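Glycerate dehydrogenase/glyoxylate reductase (Thermus thermophilus, PDB 2CUK) probably reduces glyoxylate and hydroxypyruvate with a nicotinamide cofactor, as a member of the D-isomer specific 2-hydroxyacid dehydrogenase family. Local coordinates at residues 297-301 with 302-306. Residues are numbered along the deposited sequence; the frame is centred on the assembly and turned at random.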
ATOM      1  N   LEU A 297      -6.659  18.084  28.827  1.00 29.07           N
ATOM      2  CA  LEU A 297      -5.861  18.625  29.920  1.00 31.01           C
ATOM      3  C   LEU A 297      -6.363  19.999  30.360  1.00 31.94           C
ATOM      4  O   LEU A 297      -6.572  20.229  31.550  1.00 33.26           O
ATOM      5  CB  LEU A 297      -4.380  18.697  29.523  1.00 29.83           C
ATOM      6  CG  LEU A 297      -3.392  19.174  30.595  1.00 29.88           C
ATOM      7  CD1 LEU A 297      -2.028  18.552  30.355  1.00 30.94           C
ATOM      8  CD2 LEU A 297      -3.301  20.692  30.588  1.00 30.57           C
ATOM      9  N   LEU A 298      -6.558  20.911  29.411  1.00 32.22           N
ATOM     10  CA  LEU A 298      -7.047  22.244  29.749  1.00 33.00           C
ATOM     11  C   LEU A 298      -8.406  22.161  30.430  1.00 32.91           C
ATOM     12  O   LEU A 298      -8.671  22.880  31.394  1.00 32.26           O
ATOM     13  CB  LEU A 298      -7.158  23.123  28.497  1.00 34.60           C
ATOM     14  CG  LEU A 298      -5.869  23.798  28.018  1.00 36.98           C
ATOM     15  CD1 LEU A 298      -6.134  24.562  26.730  1.00 36.97           C
ATOM     16  CD2 LEU A 298      -5.360  24.741  29.096  1.00 37.78           C
ATOM     17  N   ALA A 299      -9.265  21.282  29.925  1.00 33.35           N
ATOM     18  CA  ALA A 299     -10.598  21.107  30.491  1.00 33.48           C
ATOM     19  C   ALA A 299     -10.523  20.843  31.993  1.00 33.53           C
ATOM     20  O   ALA A 299     -11.187  21.514  32.782  1.00 33.32           O
ATOM     21  CB  ALA A 299     -11.316  19.959  29.797  1.00 33.38           C
ATOM     22  N   VAL A 300      -9.709  19.866  32.383  1.00 32.43           N
ATOM     23  CA  VAL A 300      -9.567  19.520  33.791  1.00 31.97           C
ATOM     24  C   VAL A 300      -8.964  20.666  34.603  1.00 32.65           C
ATOM     25  O   VAL A 300      -9.386  20.917  35.729  1.00 32.49           O
ATOM     26  CB  VAL A 300      -8.694  18.260  33.980  1.00 30.74           C
ATOM     27  CG1 VAL A 300      -8.531  17.952  35.463  1.00 31.34           C
ATOM     28  CG2 VAL A 300      -9.330  17.078  33.273  1.00 30.48           C
ATOM     29  N   LEU A 301      -7.985  21.363  34.035  1.00 33.69           N
ATOM     30  CA  LEU A 301      -7.356  22.469  34.749  1.00 35.29           C
ATOM     31  C   LEU A 301      -8.278  23.674  34.903  1.00 37.16           C
ATOM     32  O   LEU A 301      -8.051  24.528  35.758  1.00 38.65           O
ATOM     33  CB  LEU A 301      -6.064  22.897  34.049  1.00 34.29           C
ATOM     34  CG  LEU A 301      -4.934  21.866  33.986  1.00 33.69           C
ATOM     35  CD1 LEU A 301      -3.683  22.535  33.432  1.00 35.01           C
ATOM     36  CD2 LEU A 301      -4.656  21.298  35.373  1.00 34.87           C
ATOM     37  N   GLU A 302      -9.314  23.746  34.073  1.00 38.51           N
ATOM     38  CA  GLU A 302     -10.261  24.853  34.149  1.00 40.41           C
ATOM     39  C   GLU A 302     -11.499  24.438  34.935  1.00 40.18           C
ATOM     40  O   GLU A 302     -12.551  25.068  34.839  1.00 41.34           O
ATOM     41  CB  GLU A 302     -10.661  25.315  32.743  1.00 41.39           C
ATOM     42  CG  GLU A 302      -9.557  26.063  32.000  1.00 45.84           C
ATOM     43  CD  GLU A 302      -9.990  26.553  30.629  1.00 48.43           C
ATOM     44  OE1 GLU A 302     -11.039  27.227  30.540  1.00 49.95           O
ATOM     45  OE2 GLU A 302      -9.280  26.273  29.639  1.00 51.07           O
ATOM     46  N   GLY A 303     -11.362  23.370  35.712  1.00 39.96           N
ATOM     47  CA  GLY A 303     -12.472  22.887  36.510  1.00 41.12           C
ATOM     48  C   GLY A 303     -13.642  22.387  35.688  1.00 41.61           C
ATOM     49  O   GLY A 303     -14.773  22.353  36.174  1.00 41.90           O
ATOM     50  N   ARG A 304     -13.384  22.001  34.444  1.00 41.53           N
ATOM     51  CA  ARG A 304     -14.446  21.494  33.582  1.00 42.25           C
ATOM     52  C   ARG A 304     -14.314  19.991  33.390  1.00 41.86           C
ATOM     53  O   ARG A 304     -13.268  19.403  33.670  1.00 41.83           O
ATOM     54  CB  ARG A 304     -14.409  22.174  32.210  1.00 43.43           C
ATOM     55  CG  ARG A 304     -14.495  23.688  32.245  1.00 46.98           C
ATOM     56  CD  ARG A 304     -14.995  24.233  30.912  1.00 49.20           C
ATOM     57  NE  ARG A 304     -14.229  23.730  29.774  1.00 51.37           N
ATOM     58  CZ  ARG A 304     -12.982  24.089  29.488  1.00 51.09           C
ATOM     59  NH1 ARG A 304     -12.350  24.961  30.257  1.00 52.12           N
ATOM     60  NH2 ARG A 304     -12.368  23.576  28.430  1.00 51.36           N
ATOM     61  N   GLU A 305     -15.386  19.373  32.912  1.00 40.98           N
ATOM     62  CA  GLU A 305     -15.394  17.940  32.669  1.00 40.77           C
ATOM     63  C   GLU A 305     -14.758  17.696  31.302  1.00 39.44           C
ATOM     64  O   GLU A 305     -15.223  18.224  30.289  1.00 38.39           O
ATOM     65  CB  GLU A 305     -16.831  17.415  32.687  1.00 42.30           C
ATOM     66  CG  GLU A 305     -16.965  15.905  32.560  1.00 44.74           C
ATOM     67  CD  GLU A 305     -16.179  15.154  33.619  1.00 46.53           C
ATOM     68  OE1 GLU A 305     -16.240  15.550  34.802  1.00 46.40           O
ATOM     69  OE2 GLU A 305     -15.508  14.160  33.266  1.00 47.77           O
ATOM     70  N   PRO A 306     -13.679  16.900  31.257  1.00 37.36           N
ATOM     71  CA  PRO A 306     -13.002  16.609  29.989  1.00 35.56           C
ATOM     72  C   PRO A 306     -13.891  15.793  29.053  1.00 34.17           C
ATOM     73  O   PRO A 306     -14.729  15.015  29.504  1.00 33.99           O
ATOM     74  CB  PRO A 306     -11.762  15.844  30.435  1.00 35.29           C
ATOM     75  CG  PRO A 306     -12.264  15.088  31.621  1.00 36.97           C
ATOM     76  CD  PRO A 306     -13.073  16.134  32.361  1.00 36.71           C
TER
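A299 O takes two backbone donors where helix 283-301 ends. R304 N reaches it at 2.8 Å, tilted 26° from the carbonyl plane, while E302 N comes from the opposite face, 3.2 Å from A299 O. E302 N also makes a weak bond to L298 O. G303 N bonds V300 O at 3.1 Å, and this bond and that of R304 N define a Schellman motif. G303 is its C-prime residue: with phi at 65°, glycine turns there without strain from a side chain. Beyond the turn, P306 CG lies 3.9 Å from V300 CG2, and the small A299 side chain lets P306 CA come within 3.8 Å of A299 CB. The R304 chain, bent at chi3 (-52°), lays the rim of one guanidinium face over A299 CA; a salt bridge from NH1 to E302 OE1 is modelled but doubtful, because NH1 sits too close to the carboxylate. E302 CG packs 3.4 Å from L298 O, and an alanine here would probably uncover one side of that weakly bonded carbonyl. Main-chain bonds thus satisfy A299 O and V300 O, and L298 O only weakly, while E305, in a salt bridge with R90, and P306, against R90 and T92, join the outgoing chain to strand 90-92.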